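Local structure of ribokinase, putative (Burkholderia thailandensis, 3B1N) at residues A64-L70 / L87-R93. The protein probably phosphorylates nucleosides as a kinase of the pfkB (ribokinase) family, and binds ADP together with the nucleoside analogue mizoribine. Sequence-based numbering, arbitrary orientation.
Sequences ARMMGTL and LSREYVR
Ser88 O accepts hydrogen bonds from two waters, and both waters also bind strand 64-70. Water 1 lies 2.7 Å from Ser88 O; it also donates to Ala64 O and accepts from Met66 N. Water 3 donates to Ser88 O and to Met66 O and accepts from Tyr91 N. Segments 64-70 and 87-93 lie on parallel strands of a beta-alpha-beta unit, joined through helix 76-85, in the ribokinase-like fold, strand 88-95 being the outermost of the large sheet within this chain. Around Ala64 to Met66 and Ser88 the chains stand apart, and water fills in for direct bonds. A type I turn from Arg89 to Val92 then brings the second strand in. From Tyr91 on, pairing is direct: Gly68 N donates to Tyr91 O, Arg93 N to Gly68 O and Leu70 N to Arg93 O, the last at 2.9 Å.

Arg65 bends at chi2 (-72°), and its CD rests on Ser88 CB. Its NH1 makes a salt bridge of 3.0 Å to Glu90 OE2, with guanidinium and carboxylate planes 32° apart. Its NH2 has a second partner in Asp63. Arg65 CB meets the Tyr91 ring at its edge, while Glu90 CG sits 3.6 Å above the ring plane, over its centre. The Tyr91 hydroxyl is hydrogen-bonded to Lys134 N. Met67 CG is anti to the backbone N (chi1 178°), and a bend at the last torsion sets its CE against Tyr91 CD1.

On the other face Met66 CB packs on Val92 CG2, and helices 49-59 and 76-85 add to this layer. Farther along it, Leu70 CD1 touches Val92 CG1 at 3.7 Å.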
loop_
_atom_site.group_PDB
_atom_site.type_symbol
_atom_site.label_atom_id
_atom_site.label_comp_id
_atom_site.label_asym_id
_atom_site.label_seq_id
_atom_site.Cartn_x
_atom_site.Cartn_y
_atom_site.Cartn_z
ATOM N N ALA B 64 -25.712 -12.005 -14.032
ATOM C CA ALA B 64 -25.229 -10.858 -13.246
ATOM C C ALA B 64 -25.188 -9.633 -14.132
ATOM O O ALA B 64 -24.576 -9.692 -15.182
ATOM C CB ALA B 64 -23.802 -11.197 -12.762
ATOM N N ARG B 65 -25.824 -8.546 -13.673
ATOM C CA ARG B 65 -25.859 -7.296 -14.433
ATOM C C ARG B 65 -25.061 -6.233 -13.677
ATOM O O ARG B 65 -25.577 -5.633 -12.733
ATOM C CB ARG B 65 -27.318 -6.806 -14.658
ATOM C CG ARG B 65 -28.263 -7.901 -15.238
ATOM C CD ARG B 65 -27.959 -8.195 -16.674
ATOM N NE ARG B 65 -28.870 -9.261 -17.160
ATOM C CZ ARG B 65 -30.121 -9.075 -17.585
ATOM N NH1 ARG B 65 -30.667 -7.864 -17.667
ATOM N NH2 ARG B 65 -30.843 -10.132 -17.958
ATOM N N MET B 66 -23.804 -6.034 -14.093
ATOM C CA MET B 66 -22.953 -4.999 -13.450
ATOM C C MET B 66 -23.483 -3.609 -13.754
ATOM O O MET B 66 -23.798 -3.332 -14.916
ATOM C CB MET B 66 -21.529 -5.074 -13.973
ATOM C CG MET B 66 -20.824 -6.398 -13.630
ATOM S SD MET B 66 -19.262 -6.659 -14.535
ATOM C CE MET B 66 -18.529 -5.121 -14.267
ATOM N N MET B 67 -23.547 -2.790 -12.702
ATOM C CA MET B 67 -23.896 -1.379 -12.866
ATOM C C MET B 67 -22.757 -0.573 -12.291
ATOM O O MET B 67 -22.512 -0.617 -11.074
ATOM C CB MET B 67 -25.185 -1.067 -12.140
ATOM C CG MET B 67 -25.552 0.443 -12.262
ATOM S SD MET B 67 -27.216 0.860 -11.637
ATOM C CE MET B 67 -28.175 0.552 -13.122
ATOM N N GLY B 68 -22.082 0.133 -13.175
ATOM C CA GLY B 68 -20.916 0.939 -12.759
ATOM C C GLY B 68 -20.418 1.753 -13.917
ATOM O O GLY B 68 -20.901 1.606 -15.071
ATOM N N THR B 69 -19.425 2.606 -13.640
ATOM C CA THR B 69 -18.839 3.444 -14.673
ATOM C C THR B 69 -17.368 3.100 -14.930
ATOM O O THR B 69 -16.620 2.817 -13.970
ATOM C CB THR B 69 -18.953 4.955 -14.258
ATOM O OG1 THR B 69 -18.595 5.086 -12.877
ATOM C CG2 THR B 69 -20.396 5.413 -14.384
ATOM N N LEU B 70 -17.003 3.100 -16.212
ATOM C CA LEU B 70 -15.623 2.935 -16.719
ATOM C C LEU B 70 -15.201 4.196 -17.484
ATOM O O LEU B 70 -16.054 5.044 -17.818
ATOM C CB LEU B 70 -15.501 1.741 -17.675
ATOM C CG LEU B 70 -15.504 0.388 -16.949
ATOM C CD1 LEU B 70 -15.705 -0.693 -18.062
ATOM C CD2 LEU B 70 -14.182 0.199 -16.206
ATOM N N LEU B 87 -20.952 -11.540 -19.668
ATOM C CA LEU B 87 -21.457 -10.526 -18.723
ATOM C C LEU B 87 -22.053 -9.347 -19.500
ATOM O O LEU B 87 -21.370 -8.714 -20.331
ATOM C CB LEU B 87 -20.347 -10.059 -17.771
ATOM C CG LEU B 87 -19.807 -11.063 -16.742
ATOM C CD1 LEU B 87 -18.489 -10.639 -16.167
ATOM C CD2 LEU B 87 -20.821 -11.150 -15.628
ATOM N N SER B 88 -23.325 -9.059 -19.223
ATOM C CA SER B 88 -24.056 -8.027 -19.936
ATOM C C SER B 88 -23.415 -6.688 -19.618
ATOM O O SER B 88 -23.126 -6.430 -18.443
ATOM C CB SER B 88 -25.492 -7.914 -19.446
ATOM O OG SER B 88 -26.139 -6.894 -20.156
ATOM N N ARG B 89 -23.258 -5.865 -20.658
ATOM C CA ARG B 89 -22.760 -4.487 -20.504
ATOM C C ARG B 89 -23.889 -3.477 -20.420
ATOM O O ARG B 89 -23.638 -2.260 -20.501
ATOM C CB ARG B 89 -21.760 -4.125 -21.604
ATOM C CG ARG B 89 -20.481 -5.006 -21.523
ATOM C CD ARG B 89 -19.379 -4.680 -22.554
ATOM N NE ARG B 89 -19.769 -4.850 -23.946
ATOM C CZ ARG B 89 -20.115 -3.861 -24.777
ATOM N NH1 ARG B 89 -20.168 -2.588 -24.378
ATOM N NH2 ARG B 89 -20.437 -4.154 -26.029
ATOM N N GLU B 90 -25.119 -3.971 -20.206
ATOM C CA GLU B 90 -26.352 -3.150 -20.238
ATOM C C GLU B 90 -26.191 -1.888 -19.358
ATOM O O GLU B 90 -26.479 -0.755 -19.818
ATOM C CB GLU B 90 -27.544 -4.009 -19.747
ATOM C CG GLU B 90 -28.852 -3.247 -19.678
ATOM C CD GLU B 90 -30.049 -4.142 -19.344
ATOM O OE1 GLU B 90 -31.185 -3.627 -19.372
ATOM O OE2 GLU B 90 -29.866 -5.338 -19.005
ATOM N N TYR B 91 -25.691 -2.073 -18.134
ATOM C CA TYR B 91 -25.631 -0.974 -17.131
ATOM C C TYR B 91 -24.199 -0.516 -16.844
ATOM O O TYR B 91 -23.959 0.130 -15.815
ATOM C CB TYR B 91 -26.323 -1.399 -15.827
ATOM C CG TYR B 91 -27.758 -1.838 -16.027
ATOM C CD1 TYR B 91 -28.707 -0.914 -16.443
ATOM C CD2 TYR B 91 -28.143 -3.159 -15.806
ATOM C CE1 TYR B 91 -30.040 -1.296 -16.660
ATOM C CE2 TYR B 91 -29.487 -3.563 -15.998
ATOM C CZ TYR B 91 -30.412 -2.617 -16.437
ATOM O OH TYR B 91 -31.738 -3.000 -16.608
ATOM N N VAL B 92 -23.274 -0.872 -17.748
ATOM C CA VAL B 92 -21.861 -0.413 -17.661
ATOM C C VAL B 92 -21.755 0.847 -18.547
ATOM O O VAL B 92 -21.805 0.752 -19.791
ATOM C CB VAL B 92 -20.864 -1.510 -18.091
ATOM C CG1 VAL B 92 -19.414 -0.974 -18.065
ATOM C CG2 VAL B 92 -20.989 -2.693 -17.159
ATOM N N ARG B 93 -21.592 2.018 -17.936
ATOM C CA ARG B 93 -21.526 3.271 -18.698
ATOM C C ARG B 93 -20.069 3.676 -18.861
ATOM O O ARG B 93 -19.317 3.645 -17.893
ATOM C CB ARG B 93 -22.350 4.377 -18.033
ATOM C CG ARG B 93 -22.164 5.719 -18.720
ATOM C CD ARG B 93 -23.430 6.486 -18.967
ATOM N NE ARG B 93 -23.136 7.886 -19.279
ATOM C CZ ARG B 93 -23.956 8.880 -18.948
ATOM N NH1 ARG B 93 -23.651 10.152 -19.243
ATOM N NH2 ARG B 93 -25.088 8.566 -18.320
HETATM O O HOH W 1 -22.730 -7.779 -16.138
HETATM O O HOH W 2 -24.903 -10.834 -17.718
HETATM O O HOH W 3 -24.849 -4.605 -17.061
#